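Local coordinates for protein O-methyltransferase family 2 (Planctopirus limnophila, PDB 5I2H) that probably transfers methyl groups from S-adenosyl-L-methionine to hydroxyl oxygens, and binds the flavone apigenin in a pocket to which both subunits of its dimer contribute, at residues W170-R175 / I350-H355; L268-H273 / I299-L304. All blocks are in the same frame, centred on the assembly; numbering follows the deposited sequence.

Contact 1: W170-R175 / I350-H355; sequences WNVAPR and IPTSAH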
loop_
_atom_site.group_PDB
_atom_site.type_symbol
_atom_site.label_atom_id
_atom_site.label_comp_id
_atom_site.label_asym_id
_atom_site.label_seq_id
_atom_site.Cartn_x
_atom_site.Cartn_y
_atom_site.Cartn_z
ATOM N N TRP A 170 13.197 -19.441 -2.171
ATOM C CA TRP A 170 12.664 -20.622 -2.857
ATOM C C TRP A 170 11.884 -20.219 -4.106
ATOM O O TRP A 170 11.821 -20.985 -5.072
ATOM C CB TRP A 170 11.754 -21.460 -1.951
ATOM C CG TRP A 170 12.459 -22.152 -0.821
ATOM C CD1 TRP A 170 12.229 -21.960 0.527
ATOM C CD2 TRP A 170 13.490 -23.168 -0.909
ATOM N NE1 TRP A 170 13.076 -22.752 1.262
ATOM C CE2 TRP A 170 13.844 -23.515 0.418
ATOM C CE3 TRP A 170 14.159 -23.804 -1.979
ATOM C CZ2 TRP A 170 14.832 -24.487 0.704
ATOM C CZ3 TRP A 170 15.118 -24.773 -1.694
ATOM C CH2 TRP A 170 15.454 -25.091 -0.369
ATOM N N ASN A 171 11.281 -19.025 -4.107
ATOM C CA ASN A 171 10.562 -18.579 -5.295
ATOM C C ASN A 171 11.479 -18.069 -6.396
ATOM O O ASN A 171 11.103 -18.143 -7.568
ATOM C CB ASN A 171 9.570 -17.471 -4.944
ATOM C CG ASN A 171 8.289 -18.030 -4.357
ATOM O OD1 ASN A 171 7.358 -18.376 -5.107
ATOM N ND2 ASN A 171 8.241 -18.181 -3.014
ATOM N N VAL A 172 12.640 -17.515 -6.064
ATOM C CA VAL A 172 13.479 -16.841 -7.055
ATOM C C VAL A 172 14.672 -17.708 -7.465
ATOM O O VAL A 172 15.138 -17.621 -8.604
ATOM C CB VAL A 172 13.972 -15.480 -6.529
ATOM C CG1 VAL A 172 14.845 -14.764 -7.615
ATOM C CG2 VAL A 172 12.761 -14.595 -6.118
ATOM N N ALA A 173 15.188 -18.537 -6.547
ATOM C CA ALA A 173 16.392 -19.296 -6.878
ATOM C C ALA A 173 16.221 -20.179 -8.123
ATOM O O ALA A 173 17.188 -20.276 -8.900
ATOM C CB ALA A 173 16.858 -20.141 -5.677
ATOM N N PRO A 174 15.048 -20.785 -8.408
ATOM C CA PRO A 174 14.932 -21.557 -9.665
ATOM C C PRO A 174 15.182 -20.715 -10.912
ATOM O O PRO A 174 15.851 -21.182 -11.861
ATOM C CB PRO A 174 13.491 -22.090 -9.625
ATOM C CG PRO A 174 13.168 -22.193 -8.126
ATOM C CD PRO A 174 13.868 -20.972 -7.529
ATOM N N ARG A 175 14.636 -19.492 -10.949
ATOM C CA ARG A 175 14.929 -18.578 -12.048
ATOM C C ARG A 175 16.410 -18.240 -12.085
ATOM O O ARG A 175 17.059 -18.318 -13.135
ATOM C CB ARG A 175 14.116 -17.291 -11.899
ATOM C CG ARG A 175 12.639 -17.476 -11.927
ATOM C CD ARG A 175 12.174 -17.974 -13.262
ATOM N NE ARG A 175 10.790 -18.427 -13.210
ATOM C CZ ARG A 175 10.191 -18.977 -14.256
ATOM N NH1 ARG A 175 10.875 -19.133 -15.392
ATOM N NH2 ARG A 175 8.931 -19.366 -14.168
ATOM N N ILE A 350 20.341 -9.573 -16.103
ATOM C CA ILE A 350 19.349 -10.565 -16.493
ATOM C C ILE A 350 18.266 -10.655 -15.423
ATOM O O ILE A 350 18.565 -10.977 -14.270
ATOM C CB ILE A 350 19.962 -11.960 -16.712
ATOM C CG1 ILE A 350 21.163 -11.909 -17.664
ATOM C CG2 ILE A 350 18.874 -12.920 -17.168
ATOM C CD1 ILE A 350 21.937 -13.221 -17.688
ATOM N N PRO A 351 16.997 -10.435 -15.754
ATOM C CA PRO A 351 15.944 -10.523 -14.732
ATOM C C PRO A 351 15.797 -11.940 -14.186
ATOM O O PRO A 351 15.937 -12.927 -14.917
ATOM C CB PRO A 351 14.676 -10.095 -15.481
ATOM C CG PRO A 351 15.164 -9.433 -16.749
ATOM C CD PRO A 351 16.488 -10.018 -17.070
ATOM N N THR A 352 15.506 -12.023 -12.881
ATOM C CA THR A 352 15.169 -13.295 -12.246
ATOM C C THR A 352 13.678 -13.276 -11.943
ATOM O O THR A 352 12.861 -13.450 -12.865
ATOM C CB THR A 352 16.083 -13.556 -11.039
ATOM O OG1 THR A 352 15.927 -12.510 -10.077
ATOM C CG2 THR A 352 17.594 -13.620 -11.502
ATOM N N SER A 353 13.279 -13.112 -10.678
ATOM C CA SER A 353 11.866 -12.939 -10.338
ATOM C C SER A 353 11.781 -12.091 -9.076
ATOM O O SER A 353 12.804 -11.721 -8.493
ATOM C CB SER A 353 11.145 -14.276 -10.126
ATOM O OG SER A 353 9.765 -14.024 -9.872
ATOM N N ALA A 354 10.550 -11.783 -8.656
ATOM C CA ALA A 354 10.307 -10.915 -7.501
ATOM C C ALA A 354 11.117 -9.623 -7.614
ATOM O O ALA A 354 11.704 -9.139 -6.644
ATOM C CB ALA A 354 10.596 -11.640 -6.178
ATOM N N HIS A 355 11.156 -9.062 -8.820
ATOM C CA HIS A 355 11.890 -7.841 -9.155
ATOM C C HIS A 355 13.410 -7.997 -9.103
ATOM O O HIS A 355 14.128 -6.990 -9.199
ATOM C CB HIS A 355 11.431 -6.669 -8.271
ATOM C CG HIS A 355 9.969 -6.369 -8.410
ATOM N ND1 HIS A 355 9.368 -6.174 -9.637
ATOM C CD2 HIS A 355 8.983 -6.270 -7.487
ATOM C CE1 HIS A 355 8.078 -5.941 -9.459
ATOM N NE2 HIS A 355 7.819 -5.998 -8.165
HETATM O O HOH W 1 8.990 -16.339 -8.825
#
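The methyltransferase sheet of this Rossmann-like fold ends in an antiparallel hairpin, strands 345-351 and 357-362, and the turn of that hairpin leans here on the long helix 154-179. The helix is kinked at this point, where P174 has no amide hydrogen to give to the preceding turn. V172 has the largest share of the contact. Its chi1 of -179° sets CG1 anti to the backbone N, so that the two methyls straddle the carbonyl oxygen of S353. V172 CG1 touches T352 OG1 at 3.5 Å, the two side chains crossing at about a right angle, while V172 CG2 meets A354 CB at 3.7 Å. A branched apolar residue suits this place because the fork lets one methyl reach T352 and the other A354 while both border S353 O. An alanine here would lose both methyls and would probably leave A354 and the T352 side chain more loosely packed against the helix. T352 OG1 stands in the crowded position between its own backbone N and carbonyl carbon, from where it hydrogen-bonds to H300 NE2. The small side chain of A354 lets the turn, which has positive phi at this residue, come close to the helix. One helical turn further on, R175 uses only the aliphatic base of its side chain: R175 CB lies 4.0 Å from T352 C, and R175 CG is equally far from S353 CB. The arginine bends at chi2 (-65°), and its guanidinium makes a cation-pi contact with F12. S353 N is buried here without a partner in the model, but the serine hydroxyl is served by a water. That water lies 2.7 Å from S353 OG and donates to N171 O over 3.0 Å, bridging turn and helix.

Contact 2: L268-H273 / I299-L304; sequences LSNVLH and IHDVLL. With AGI (5,7-dihydroxy-2-(4-hydroxyphenyl)-4H-chromen-4-one), chain C.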
loop_
_atom_site.group_PDB
_atom_site.type_symbol
_atom_site.label_atom_id
_atom_site.label_comp_id
_atom_site.label_asym_id
_atom_site.label_seq_id
_atom_site.Cartn_x
_atom_site.Cartn_y
_atom_site.Cartn_z
ATOM N N LEU A 268 26.602 -11.933 -4.351
ATOM C CA LEU A 268 26.085 -10.980 -3.364
ATOM C C LEU A 268 24.604 -10.838 -3.692
ATOM O O LEU A 268 24.234 -10.041 -4.566
ATOM C CB LEU A 268 26.773 -9.616 -3.462
ATOM C CG LEU A 268 28.292 -9.654 -3.206
ATOM C CD1 LEU A 268 28.983 -8.318 -3.476
ATOM C CD2 LEU A 268 28.587 -10.201 -1.795
ATOM N N SER A 269 23.748 -11.588 -3.002
ATOM C CA SER A 269 22.326 -11.617 -3.325
ATOM C C SER A 269 21.590 -10.919 -2.195
ATOM O O SER A 269 21.601 -11.408 -1.071
ATOM C CB SER A 269 21.843 -13.065 -3.508
ATOM O OG SER A 269 20.437 -13.077 -3.753
ATOM N N ASN A 270 20.948 -9.783 -2.494
ATOM C CA ASN A 270 20.220 -9.010 -1.480
ATOM C C ASN A 270 21.121 -8.640 -0.317
ATOM O O ASN A 270 20.671 -8.585 0.834
ATOM C CB ASN A 270 18.986 -9.776 -0.974
ATOM C CG ASN A 270 18.003 -10.017 -2.077
ATOM O OD1 ASN A 270 17.604 -9.070 -2.757
ATOM N ND2 ASN A 270 17.654 -11.294 -2.321
ATOM N N VAL A 271 22.387 -8.380 -0.621
ATOM C CA VAL A 271 23.380 -7.956 0.364
ATOM C C VAL A 271 23.686 -6.484 0.214
ATOM O O VAL A 271 23.665 -5.738 1.189
ATOM C CB VAL A 271 24.688 -8.780 0.252
ATOM C CG1 VAL A 271 25.781 -8.185 1.230
ATOM C CG2 VAL A 271 24.463 -10.283 0.556
ATOM N N LEU A 272 24.003 -6.047 -1.006
ATOM C CA LEU A 272 24.524 -4.688 -1.157
ATOM C C LEU A 272 23.479 -3.640 -0.773
ATOM O O LEU A 272 23.831 -2.574 -0.255
ATOM C CB LEU A 272 25.020 -4.463 -2.589
ATOM C CG LEU A 272 26.347 -5.155 -2.913
ATOM C CD1 LEU A 272 26.695 -5.049 -4.373
ATOM C CD2 LEU A 272 27.490 -4.648 -2.055
ATOM N N HIS A 273 22.184 -3.935 -0.972
ATOM C CA HIS A 273 21.171 -2.940 -0.619
ATOM C C HIS A 273 21.021 -2.764 0.893
ATOM O O HIS A 273 20.330 -1.834 1.322
ATOM C CB HIS A 273 19.813 -3.260 -1.289
ATOM C CG HIS A 273 19.156 -4.531 -0.828
ATOM N ND1 HIS A 273 18.446 -5.345 -1.695
ATOM C CD2 HIS A 273 19.006 -5.084 0.403
ATOM C CE1 HIS A 273 17.915 -6.359 -1.027
ATOM N NE2 HIS A 273 18.248 -6.230 0.248
ATOM N N ILE A 299 26.019 -9.959 -8.772
ATOM C CA ILE A 299 25.210 -9.132 -7.876
ATOM C C ILE A 299 23.758 -9.438 -8.197
ATOM O O ILE A 299 23.339 -9.306 -9.355
ATOM C CB ILE A 299 25.521 -7.631 -8.053
ATOM C CG1 ILE A 299 26.943 -7.329 -7.561
ATOM C CG2 ILE A 299 24.505 -6.778 -7.310
ATOM C CD1 ILE A 299 27.424 -5.933 -7.972
ATOM N N HIS A 300 22.990 -9.866 -7.189
ATOM C CA HIS A 300 21.582 -10.195 -7.387
ATOM C C HIS A 300 20.772 -9.271 -6.496
ATOM O O HIS A 300 20.886 -9.337 -5.274
ATOM C CB HIS A 300 21.313 -11.668 -7.070
ATOM C CG HIS A 300 19.901 -12.102 -7.319
ATOM N ND1 HIS A 300 19.152 -12.736 -6.351
ATOM C CD2 HIS A 300 19.099 -12.001 -8.415
ATOM C CE1 HIS A 300 17.947 -13.008 -6.837
ATOM N NE2 HIS A 300 17.890 -12.575 -8.082
ATOM N N ASP A 301 19.999 -8.366 -7.096
ATOM C CA ASP A 301 19.341 -7.364 -6.272
ATOM C C ASP A 301 18.204 -6.764 -7.085
ATOM O O ASP A 301 17.952 -7.168 -8.232
ATOM C CB ASP A 301 20.360 -6.303 -5.788
ATOM C CG ASP A 301 20.053 -5.826 -4.384
ATOM O OD1 ASP A 301 18.972 -5.223 -4.209
ATOM O OD2 ASP A 301 20.849 -6.112 -3.461
ATOM N N VAL A 302 17.475 -5.848 -6.457
ATOM C CA VAL A 302 16.439 -5.122 -7.180
ATOM C C VAL A 302 17.084 -3.884 -7.799
ATOM O O VAL A 302 18.223 -3.526 -7.454
ATOM C CB VAL A 302 15.255 -4.751 -6.264
ATOM C CG1 VAL A 302 14.550 -6.022 -5.787
ATOM C CG2 VAL A 302 15.733 -3.849 -5.068
ATOM N N LEU A 303 16.378 -3.228 -8.716
ATOM C CA LEU A 303 16.920 -2.053 -9.397
ATOM C C LEU A 303 15.925 -0.904 -9.412
ATOM O O LEU A 303 14.799 -1.064 -9.897
ATOM C CB LEU A 303 17.301 -2.377 -10.834
ATOM C CG LEU A 303 18.406 -3.419 -10.991
ATOM C CD1 LEU A 303 18.531 -3.790 -12.506
ATOM C CD2 LEU A 303 19.733 -2.938 -10.405
ATOM N N LEU A 304 16.354 0.256 -8.912
ATOM C CA LEU A 304 15.713 1.512 -9.276
ATOM C C LEU A 304 16.106 1.897 -10.693
ATOM O O LEU A 304 17.165 1.482 -11.200
ATOM C CB LEU A 304 16.123 2.640 -8.328
ATOM C CG LEU A 304 15.557 2.540 -6.921
ATOM C CD1 LEU A 304 16.222 3.546 -6.032
ATOM C CD2 LEU A 304 14.020 2.777 -6.919
HETATM C CAG AGI C . 14.400 -7.609 8.529
HETATM C CAE AGI C . 13.852 -7.496 9.803
HETATM C CAM AGI C . 14.678 -7.131 10.862
HETATM O OAB AGI C . 14.119 -7.022 12.103
HETATM C CAF AGI C . 16.045 -6.881 10.650
HETATM C CAH AGI C . 16.595 -6.992 9.368
HETATM C CAP AGI C . 15.760 -7.359 8.311
HETATM C CAQ AGI C . 16.214 -7.513 6.902
HETATM O OAL AGI C . 15.167 -7.603 6.015
HETATM C CAJ AGI C . 17.558 -7.569 6.489
HETATM C CAR AGI C . 17.861 -7.713 5.122
HETATM O OAA AGI C . 19.055 -7.784 4.738
HETATM C CAT AGI C . 16.727 -7.816 4.130
HETATM C CAS AGI C . 15.349 -7.744 4.668
HETATM C CAK AGI C . 14.249 -7.821 3.832
HETATM C CAN AGI C . 14.429 -7.970 2.471
HETATM O OAC AGI C . 13.315 -8.059 1.708
HETATM C CAI AGI C . 15.703 -8.054 1.887
HETATM C CAO AGI C . 16.861 -7.984 2.644
HETATM O OAD AGI C . 18.049 -8.068 2.017
HETATM O O HOH W 2 23.267 -7.551 -3.370
#
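H273 NE2 meets the hydroxyl OAD of apigenin at 2.6 Å, a short hydrogen bond in which either atom may be the donor. The other ring nitrogen faces the carboxylate of D301: H273 ND1 donates to D301 OD1 over 2.6 Å, with 150° at the hydrogen. This His-carboxylate bond uses the syn lone pair of OD1 and lies close to the imidazole plane, although ring and carboxylate planes stand 87° apart. It fixes the rotation of the ring, and the negative charge would probably make NE2 a better acceptor for the flavone hydroxyl. The backbone carbonyl carbon of N270 lies over one face of the ring, toward its rim.

The carboxylate is itself held. V302 N gives a second bond to D301 OD1, on the anti lone pair, at 2.8 Å, and a water donates to D301 OD2 over 2.8 Å. The same water accepts from L272 N and donates to L268 O, tying the 3-10 turn to the strand. D301 pays for its position with a chi1 of -144°, away from the staggered values.

Behind this site the two strands run parallel. H300 N donates to L268 O at 2.9 Å, and N270 N donates to H300 O at 2.8 Å, almost along the C=O axis. Beside them S269 OG hydrogen-bonds at the ring edge with H300 ND1 at 2.9 Å, either atom a possible donor; a small hydroxyl suits this place near the ring plane, while NE2 is taken by T352. On the sheet face bearing I299, L272 CD1 packs on I299 CD1 at 3.8 Å. The strands belong to the beta-alpha-beta unit 265-269, 277-289, 296-301; L272 also touches helix 277-289, helix 332-341 packs on L272 and I299, and L321 of helix 312-324 lies against H273.

How the contacts relate
Contact 2 is buried near the centre of the chain, whereas contact 1 lies at the surface, yet both reach the same seven-stranded sheet. Their chemistry follows: 268-273 / 299-304 joins adjacent parallel strands by direct main-chain bonds and ends in a polar network at the flavone, while 170-175 / 350-355 relies on methyl and methylene packing with a water between helix and turn. H300 links the two. Its ring presents CE1 to V172 CG1 at 3.6 Å, and H355 O of the hairpin turn packs against V302 CG1. In sequence, both segments of contact 2 fall between the two segments of contact 1.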